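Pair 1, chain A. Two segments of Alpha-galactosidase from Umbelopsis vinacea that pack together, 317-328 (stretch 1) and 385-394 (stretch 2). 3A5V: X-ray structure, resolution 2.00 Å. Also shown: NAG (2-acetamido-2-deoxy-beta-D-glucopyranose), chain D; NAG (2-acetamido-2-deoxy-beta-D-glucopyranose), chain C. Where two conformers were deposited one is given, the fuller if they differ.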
# COMPACT_ATOMS: atom_id res chain seq x y z
N ASN A 317 -22.58 24.31 -2.90
CA ASN A 317 -23.23 25.34 -3.71
C ASN A 317 -24.21 24.80 -4.73
O ASN A 317 -23.99 23.72 -5.33
CB ASN A 317 -22.18 26.11 -4.52
CG ASN A 317 -21.07 26.67 -3.66
OD1 ASN A 317 -19.96 26.14 -3.65
ND2 ASN A 317 -21.37 27.73 -2.92
N LEU A 318 -25.27 25.58 -4.92
CA LEU A 318 -26.26 25.38 -5.98
C LEU A 318 -26.32 26.67 -6.82
O LEU A 318 -25.64 27.65 -6.50
CB LEU A 318 -27.62 25.05 -5.37
CG LEU A 318 -27.76 23.80 -4.49
CD1 LEU A 318 -29.16 23.75 -3.86
CD2 LEU A 318 -27.47 22.52 -5.28
N ALA A 319 -27.12 26.66 -7.88
CA ALA A 319 -27.17 27.79 -8.83
C ALA A 319 -27.69 29.07 -8.14
O ALA A 319 -28.37 28.99 -7.11
CB ALA A 319 -28.05 27.42 -10.03
N ASN A 320 -27.35 30.23 -8.69
CA ASN A 320 -27.92 31.51 -8.23
C ASN A 320 -27.65 31.82 -6.76
O ASN A 320 -28.54 32.31 -6.02
CB ASN A 320 -29.42 31.57 -8.52
CG ASN A 320 -29.73 31.21 -9.95
OD1 ASN A 320 -30.61 30.38 -10.22
ND2 ASN A 320 -29.00 31.80 -10.89
N ASN A 321 -26.42 31.52 -6.34
CA ASN A 321 -25.95 31.83 -5.00
C ASN A 321 -26.73 31.12 -3.89
O ASN A 321 -26.81 31.62 -2.76
CB ASN A 321 -25.94 33.36 -4.81
CG ASN A 321 -24.90 33.83 -3.82
OD1 ASN A 321 -23.86 33.20 -3.65
ND2 ASN A 321 -25.19 34.95 -3.15
N THR A 322 -27.33 29.97 -4.18
CA THR A 322 -28.03 29.22 -3.14
C THR A 322 -27.13 28.08 -2.64
O THR A 322 -26.05 27.85 -3.20
CB THR A 322 -29.42 28.71 -3.61
OG1 THR A 322 -29.25 27.81 -4.72
CG2 THR A 322 -30.33 29.91 -4.04
N GLN A 323 -27.54 27.41 -1.56
CA GLN A 323 -26.69 26.39 -0.91
C GLN A 323 -27.53 25.20 -0.53
O GLN A 323 -28.65 25.36 -0.03
CB GLN A 323 -26.05 26.96 0.37
CG GLN A 323 -24.80 26.20 0.90
CD GLN A 323 -23.53 26.51 0.11
OE1 GLN A 323 -23.54 27.34 -0.79
NE2 GLN A 323 -22.44 25.82 0.44
N VAL A 324 -26.99 24.00 -0.73
CA VAL A 324 -27.64 22.81 -0.18
C VAL A 324 -26.95 22.48 1.15
O VAL A 324 -25.73 22.58 1.27
CB VAL A 324 -27.67 21.60 -1.17
CG1 VAL A 324 -26.25 21.07 -1.46
CG2 VAL A 324 -28.56 20.46 -0.61
N VAL A 325 -27.75 22.15 2.16
CA VAL A 325 -27.24 21.77 3.48
C VAL A 325 -27.94 20.50 3.92
O VAL A 325 -29.17 20.41 3.85
CB VAL A 325 -27.39 22.92 4.53
CG1 VAL A 325 -26.98 22.45 5.94
CG2 VAL A 325 -26.54 24.13 4.11
N ILE A 326 -27.16 19.52 4.36
CA ILE A 326 -27.71 18.26 4.86
C ILE A 326 -27.23 17.95 6.27
O ILE A 326 -26.01 17.86 6.52
CB ILE A 326 -27.36 17.06 3.94
CG1 ILE A 326 -27.77 17.35 2.49
CG2 ILE A 326 -28.03 15.77 4.46
CD1 ILE A 326 -26.91 16.70 1.47
N LEU A 327 -28.18 17.75 7.18
CA LEU A 327 -27.89 17.22 8.51
C LEU A 327 -28.13 15.73 8.47
O LEU A 327 -29.22 15.28 8.13
CB LEU A 327 -28.80 17.86 9.57
CG LEU A 327 -28.80 19.39 9.60
CD1 LEU A 327 -30.02 19.89 10.39
CD2 LEU A 327 -27.50 19.90 10.19
N LEU A 328 -27.10 14.95 8.80
CA LEU A 328 -27.24 13.49 8.73
C LEU A 328 -26.96 12.90 10.10
O LEU A 328 -25.90 13.14 10.71
CB LEU A 328 -26.30 12.90 7.67
CG LEU A 328 -26.30 11.38 7.41
CD1 LEU A 328 -25.77 11.14 6.00
CD2 LEU A 328 -25.42 10.65 8.42
N VAL A 385 -31.94 12.08 7.60
CA VAL A 385 -31.44 13.35 7.08
C VAL A 385 -32.49 14.45 7.18
O VAL A 385 -33.69 14.16 7.21
CB VAL A 385 -30.98 13.26 5.57
CG1 VAL A 385 -29.63 12.48 5.43
CG2 VAL A 385 -32.11 12.69 4.66
N ARG A 386 -32.03 15.69 7.25
CA ARG A 386 -32.85 16.83 6.83
C ARG A 386 -32.09 17.48 5.67
O ARG A 386 -30.89 17.74 5.78
CB ARG A 386 -33.10 17.84 7.96
CG ARG A 386 -33.91 17.28 9.15
CD ARG A 386 -35.36 16.92 8.77
NE ARG A 386 -36.17 18.11 8.45
CZ ARG A 386 -36.76 18.90 9.35
NH1 ARG A 386 -36.62 18.64 10.66
NH2 ARG A 386 -37.47 19.94 8.95
N LEU A 387 -32.80 17.71 4.57
CA LEU A 387 -32.23 18.23 3.34
C LEU A 387 -32.76 19.64 3.14
O LEU A 387 -33.98 19.84 2.96
CB LEU A 387 -32.63 17.35 2.14
CG LEU A 387 -32.29 17.90 0.74
CD1 LEU A 387 -30.78 18.13 0.59
CD2 LEU A 387 -32.80 16.99 -0.37
N LEU A 388 -31.85 20.62 3.17
CA LEU A 388 -32.22 22.03 3.21
C LEU A 388 -31.66 22.77 2.02
O LEU A 388 -30.54 22.46 1.55
CB LEU A 388 -31.69 22.70 4.49
CG LEU A 388 -31.95 21.98 5.82
CD1 LEU A 388 -31.20 22.67 6.97
CD2 LEU A 388 -33.46 21.87 6.10
N LYS A 389 -32.42 23.75 1.55
CA LYS A 389 -31.90 24.74 0.61
C LYS A 389 -31.94 26.14 1.22
O LYS A 389 -33.00 26.62 1.64
CB LYS A 389 -32.69 24.71 -0.71
CG LYS A 389 -32.12 25.67 -1.77
CD LYS A 389 -32.99 25.64 -3.02
CE LYS A 389 -32.50 26.64 -4.08
NZ LYS A 389 -33.38 26.54 -5.27
N PHE A 390 -30.77 26.78 1.26
CA PHE A 390 -30.64 28.17 1.70
C PHE A 390 -30.82 29.04 0.47
O PHE A 390 -30.13 28.84 -0.53
CB PHE A 390 -29.26 28.40 2.33
CG PHE A 390 -29.15 27.93 3.77
CD1 PHE A 390 -29.29 26.58 4.09
CD2 PHE A 390 -28.92 28.84 4.79
CE1 PHE A 390 -29.20 26.13 5.44
CE2 PHE A 390 -28.83 28.43 6.13
CZ PHE A 390 -28.98 27.06 6.46
N MET A 391 -31.76 29.98 0.55
CA MET A 391 -32.18 30.75 -0.63
C MET A 391 -31.24 31.92 -0.95
O MET A 391 -31.39 32.60 -1.95
CB MET A 391 -33.64 31.21 -0.49
CG MET A 391 -34.62 30.07 -0.29
SD MET A 391 -34.68 28.88 -1.66
CE MET A 391 -35.54 29.86 -2.87
N ASP A 392 -30.26 32.11 -0.08
CA ASP A 392 -29.21 33.09 -0.29
C ASP A 392 -27.96 32.60 0.45
O ASP A 392 -27.98 31.56 1.12
CB ASP A 392 -29.66 34.48 0.23
CG ASP A 392 -28.99 35.65 -0.53
OD1 ASP A 392 -27.87 35.50 -1.07
OD2 ASP A 392 -29.60 36.74 -0.60
N SER A 393 -26.88 33.36 0.31
CA SER A 393 -25.59 33.02 0.88
C SER A 393 -25.22 34.02 1.97
O SER A 393 -25.57 35.20 1.89
CB SER A 393 -24.53 33.08 -0.22
OG SER A 393 -23.24 32.89 0.31
N ALA A 394 -24.50 33.56 2.99
CA ALA A 394 -23.92 34.46 4.00
C ALA A 394 -22.53 34.99 3.62
O ALA A 394 -21.92 35.73 4.38
CB ALA A 394 -23.87 33.78 5.37
C1 NAG D . -32.69 39.04 0.65
C2 NAG D . -32.58 39.03 -0.88
C3 NAG D . -31.48 39.96 -1.39
C4 NAG D . -31.42 41.31 -0.65
C5 NAG D . -31.62 41.13 0.87
C6 NAG D . -31.71 42.46 1.61
C7 NAG D . -33.24 36.93 -1.96
C8 NAG D . -32.79 35.58 -2.44
N2 NAG D . -32.31 37.70 -1.41
O3 NAG D . -31.68 40.16 -2.78
O4 NAG D . -30.17 41.92 -0.89
O5 NAG D . -32.79 40.37 1.12
O6 NAG D . -32.99 43.04 1.42
O7 NAG D . -34.42 37.26 -2.08
C1 NAG C . -35.17 36.37 4.50
C2 NAG C . -34.89 37.88 4.64
C3 NAG C . -34.78 38.55 3.27
C4 NAG C . -33.75 37.82 2.40
C5 NAG C . -34.03 36.30 2.40
C6 NAG C . -32.95 35.54 1.62
C7 NAG C . -35.63 39.29 6.49
C8 NAG C . -36.78 39.73 7.35
N2 NAG C . -35.93 38.53 5.44
O3 NAG C . -34.40 39.90 3.41
O4 NAG C . -33.85 38.28 1.06
O5 NAG C . -34.12 35.81 3.72
O6 NAG C . -33.30 34.19 1.50
O7 NAG C . -34.47 39.64 6.76
O HOH W 1 -29.78 33.80 -3.92

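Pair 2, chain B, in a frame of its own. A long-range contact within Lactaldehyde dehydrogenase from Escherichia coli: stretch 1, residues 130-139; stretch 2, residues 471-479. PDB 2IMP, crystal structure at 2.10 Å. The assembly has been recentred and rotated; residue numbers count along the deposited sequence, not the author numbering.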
# COMPACT_ATOMS: atom_id res chain seq x y z
N ASP B 130 -15.59 8.23 -10.65
CA ASP B 130 -16.78 9.04 -10.40
C ASP B 130 -17.90 8.69 -11.42
O ASP B 130 -19.06 9.05 -11.24
CB ASP B 130 -16.47 10.54 -10.54
CG ASP B 130 -15.61 11.07 -9.41
OD1 ASP B 130 -15.19 10.29 -8.54
OD2 ASP B 130 -15.34 12.29 -9.41
N ARG B 131 -17.50 7.99 -12.48
CA ARG B 131 -18.41 7.59 -13.55
C ARG B 131 -19.08 6.22 -13.37
O ARG B 131 -18.39 5.22 -13.18
CB ARG B 131 -17.69 7.58 -14.90
CG ARG B 131 -17.07 8.89 -15.29
CD ARG B 131 -16.67 8.85 -16.75
NE ARG B 131 -16.10 10.11 -17.18
CZ ARG B 131 -16.00 10.50 -18.45
NH1 ARG B 131 -16.44 9.71 -19.42
NH2 ARG B 131 -15.46 11.67 -18.74
N PRO B 132 -20.41 6.18 -13.46
CA PRO B 132 -21.17 4.94 -13.32
C PRO B 132 -20.67 3.86 -14.30
O PRO B 132 -20.48 4.13 -15.49
CB PRO B 132 -22.60 5.38 -13.64
CG PRO B 132 -22.64 6.78 -13.17
CD PRO B 132 -21.32 7.33 -13.66
N GLY B 133 -20.45 2.65 -13.79
CA GLY B 133 -20.01 1.56 -14.64
C GLY B 133 -18.59 1.63 -15.17
O GLY B 133 -18.21 0.81 -16.01
N GLU B 134 -17.81 2.59 -14.71
CA GLU B 134 -16.43 2.68 -15.17
C GLU B 134 -15.40 2.11 -14.18
O GLU B 134 -15.52 2.29 -12.97
CB GLU B 134 -16.03 4.13 -15.49
CG GLU B 134 -14.54 4.28 -15.86
CD GLU B 134 -14.12 5.71 -16.18
OE1 GLU B 134 -13.97 6.52 -15.25
OE2 GLU B 134 -13.93 6.02 -17.37
N ASN B 135 -14.41 1.41 -14.72
CA ASN B 135 -13.33 0.86 -13.93
C ASN B 135 -11.99 1.53 -14.28
O ASN B 135 -11.62 1.60 -15.46
CB ASN B 135 -13.16 -0.64 -14.17
CG ASN B 135 -14.16 -1.47 -13.38
OD1 ASN B 135 -14.23 -1.38 -12.16
ND2 ASN B 135 -14.91 -2.31 -14.09
N ILE B 136 -11.30 2.05 -13.28
CA ILE B 136 -10.00 2.65 -13.51
C ILE B 136 -8.89 1.69 -13.08
O ILE B 136 -8.65 1.48 -11.90
CB ILE B 136 -9.85 3.97 -12.73
CG1 ILE B 136 -10.94 4.96 -13.17
CG2 ILE B 136 -8.48 4.57 -12.99
CD1 ILE B 136 -10.96 6.24 -12.35
N LEU B 137 -8.25 1.08 -14.07
CA LEU B 137 -7.19 0.12 -13.83
C LEU B 137 -5.79 0.68 -14.03
O LEU B 137 -5.43 1.11 -15.12
CB LEU B 137 -7.37 -1.10 -14.75
CG LEU B 137 -8.75 -1.75 -14.75
CD1 LEU B 137 -8.78 -2.87 -15.78
CD2 LEU B 137 -9.08 -2.27 -13.36
N LEU B 138 -5.00 0.68 -12.96
CA LEU B 138 -3.64 1.16 -13.03
C LEU B 138 -2.61 0.01 -13.03
O LEU B 138 -2.34 -0.61 -11.99
CB LEU B 138 -3.37 2.13 -11.87
CG LEU B 138 -2.00 2.82 -11.82
CD1 LEU B 138 -2.12 4.18 -11.13
CD2 LEU B 138 -1.00 1.91 -11.08
N PHE B 139 -2.09 -0.29 -14.21
CA PHE B 139 -1.10 -1.35 -14.35
C PHE B 139 0.34 -0.86 -14.21
O PHE B 139 0.66 0.27 -14.56
CB PHE B 139 -1.21 -2.02 -15.72
CG PHE B 139 -2.53 -2.66 -16.00
CD1 PHE B 139 -3.60 -1.91 -16.48
CD2 PHE B 139 -2.70 -4.04 -15.86
CE1 PHE B 139 -4.81 -2.51 -16.82
CE2 PHE B 139 -3.90 -4.66 -16.19
CZ PHE B 139 -4.96 -3.89 -16.68
N GLN B 471 6.68 1.78 -14.62
CA GLN B 471 5.89 2.95 -14.95
C GLN B 471 4.42 2.56 -15.05
O GLN B 471 4.10 1.39 -15.25
CB GLN B 471 6.37 3.61 -16.25
CG GLN B 471 6.23 2.78 -17.51
CD GLN B 471 6.89 3.45 -18.70
OE1 GLN B 471 7.11 4.67 -18.70
NE2 GLN B 471 7.22 2.67 -19.72
N THR B 472 3.55 3.53 -14.90
CA THR B 472 2.14 3.23 -14.89
C THR B 472 1.38 3.40 -16.20
O THR B 472 1.70 4.25 -17.04
CB THR B 472 1.42 4.09 -13.84
OG1 THR B 472 1.61 5.47 -14.15
CG2 THR B 472 2.00 3.82 -12.46
N GLN B 473 0.40 2.53 -16.38
CA GLN B 473 -0.52 2.61 -17.49
C GLN B 473 -1.94 2.64 -16.91
O GLN B 473 -2.44 1.63 -16.40
CB GLN B 473 -0.39 1.42 -18.46
CG GLN B 473 -1.55 1.40 -19.49
CD GLN B 473 -1.53 0.19 -20.42
OE1 GLN B 473 -1.06 -0.88 -20.05
NE2 GLN B 473 -2.05 0.37 -21.64
N VAL B 474 -2.55 3.82 -16.93
CA VAL B 474 -3.90 3.96 -16.41
C VAL B 474 -4.98 3.72 -17.46
O VAL B 474 -5.08 4.46 -18.45
CB VAL B 474 -4.10 5.36 -15.77
CG1 VAL B 474 -5.51 5.48 -15.21
CG2 VAL B 474 -3.08 5.56 -14.65
N VAL B 475 -5.76 2.68 -17.24
CA VAL B 475 -6.83 2.32 -18.15
C VAL B 475 -8.24 2.70 -17.67
O VAL B 475 -8.68 2.27 -16.60
CB VAL B 475 -6.82 0.80 -18.45
CG1 VAL B 475 -7.89 0.47 -19.48
CG2 VAL B 475 -5.44 0.39 -18.96
N TYR B 476 -8.91 3.53 -18.46
CA TYR B 476 -10.27 3.93 -18.14
C TYR B 476 -11.26 3.08 -18.96
O TYR B 476 -11.56 3.38 -20.12
CB TYR B 476 -10.49 5.42 -18.43
CG TYR B 476 -9.69 6.36 -17.56
CD1 TYR B 476 -8.35 6.63 -17.83
CD2 TYR B 476 -10.28 7.00 -16.46
CE1 TYR B 476 -7.62 7.53 -17.04
CE2 TYR B 476 -9.56 7.89 -15.67
CZ TYR B 476 -8.22 8.15 -15.97
OH TYR B 476 -7.50 9.03 -15.19
N LEU B 477 -11.71 1.99 -18.35
CA LEU B 477 -12.63 1.08 -18.99
C LEU B 477 -14.11 1.45 -18.76
O LEU B 477 -14.67 1.16 -17.70
CB LEU B 477 -12.34 -0.34 -18.49
CG LEU B 477 -13.05 -1.52 -19.14
CD1 LEU B 477 -12.99 -1.40 -20.65
CD2 LEU B 477 -12.39 -2.81 -18.68
N GLN B 478 -14.70 2.11 -19.75
CA GLN B 478 -16.10 2.54 -19.65
C GLN B 478 -17.14 1.46 -20.01
O GLN B 478 -17.14 0.92 -21.12
CB GLN B 478 -16.33 3.77 -20.52
CG GLN B 478 -17.74 4.33 -20.42
CD GLN B 478 -18.07 4.84 -19.02
OE1 GLN B 478 -17.56 5.88 -18.59
NE2 GLN B 478 -18.91 4.10 -18.31
N SER B 479 -18.03 1.19 -19.06
CA SER B 479 -19.09 0.19 -19.22
C SER B 479 -18.59 -1.26 -19.31
O SER B 479 -18.55 -1.97 -18.31
CB SER B 479 -19.93 0.52 -20.47
OG SER B 479 -20.92 -0.47 -20.69
OXT SER B 479 -18.37 -1.53 -20.46

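In both pairs two neighbouring strands run antiparallel in a sheet. The strand directions differ by 160° in pair 1 and 164° in pair 2, with closest axial approaches of 4.7 and 4.5 Å, and the N, CA and C atoms of 14 central residues superpose with an RMSD of 0.6 Å. Three matches have CA atoms only 0.2 Å apart: Val A324 with Ile B136, Val A325 with Leu B137, and Arg A386 with Gln B473. The buried areas, 800 and 775 Å², are also close.

The register is the same in both pairs. In pair 1, Gln A323, Val A325 and Leu A327 form hydrogen-bonded pairs with Phe A390, Leu A388 and Arg A386; in pair 2 the matched residues Asn B135, Leu B137 and Phe B139 do so with Leu B477, Val B475 and Gln B473. Each pair closes a small ring of two bonds. Val A325 N donates to Leu A388 O at 2.9 Å and Leu A388 N returns to Val A325 O at 2.8 Å; the equivalent bonds are Leu B137 N to Val B475 O at 2.8 Å and Val B475 N to Leu B137 O at 2.7 Å. Between the rings, CA-H...O contacts fill the gaps, as at Val A324 CA to Leu A388 O and Ile B136 CA to Val B475 O, both 3.4 Å.

With the same register, the side chains that meet across the strands occupy matching positions, but the residues filling those positions differ. On the face carrying Val A325, the aromatic ring lies on stretch 2: Phe A390 CE1 approaches Val A325 CG2 at 3.6 Å. In pair 2 the position of Phe A390 holds Leu B477, and the ring instead comes from stretch 1, where Phe B139 lies at the position of Leu A327 and its CE1 meets Val B475 CG2 at 3.7 Å. The diagonal ring-to-valine contact is thus made in both, from opposite strands.

On the other face, Leu A387 CD1 lies 3.4 Å from Val A324 CG2 and 3.6 Å from Ile A326 CG1, so one methyl serves two neighbours. Its counterpart Val B474 is shorter and uses both branches: CG1 is 3.8 Å from Ile B136 CG2, while CG2 is 3.9 Å from Leu B138 CD1. Lys A389 and Tyr B476 share a CA position to 0.4 Å, but their side-chain centres lie 4.3 Å apart. The extended lysine passes Thr A322, with CE 3.5 Å from OG1, whereas the tyrosine ring carries CD2 to 3.9 Å from Ile B136 CG1.

Among matched positions the backbones separate most at the turn end, where the CA atoms of Asn A320 and Pro B132, and of Asp A392 and Ser B479, are 1.0 Å apart. Pair 1 has a type I' turn from Ala A319 to Thr A322, and a water donates to both Asn A320 O and Met A391 O, at 2.9 and 2.8 Å. Pair 2 has a type II turn from Arg B131 to Glu B134. There Gln B478, matched to Met A391, bonds directly, its NE2 donating to Pro B132 O at 3.2 Å.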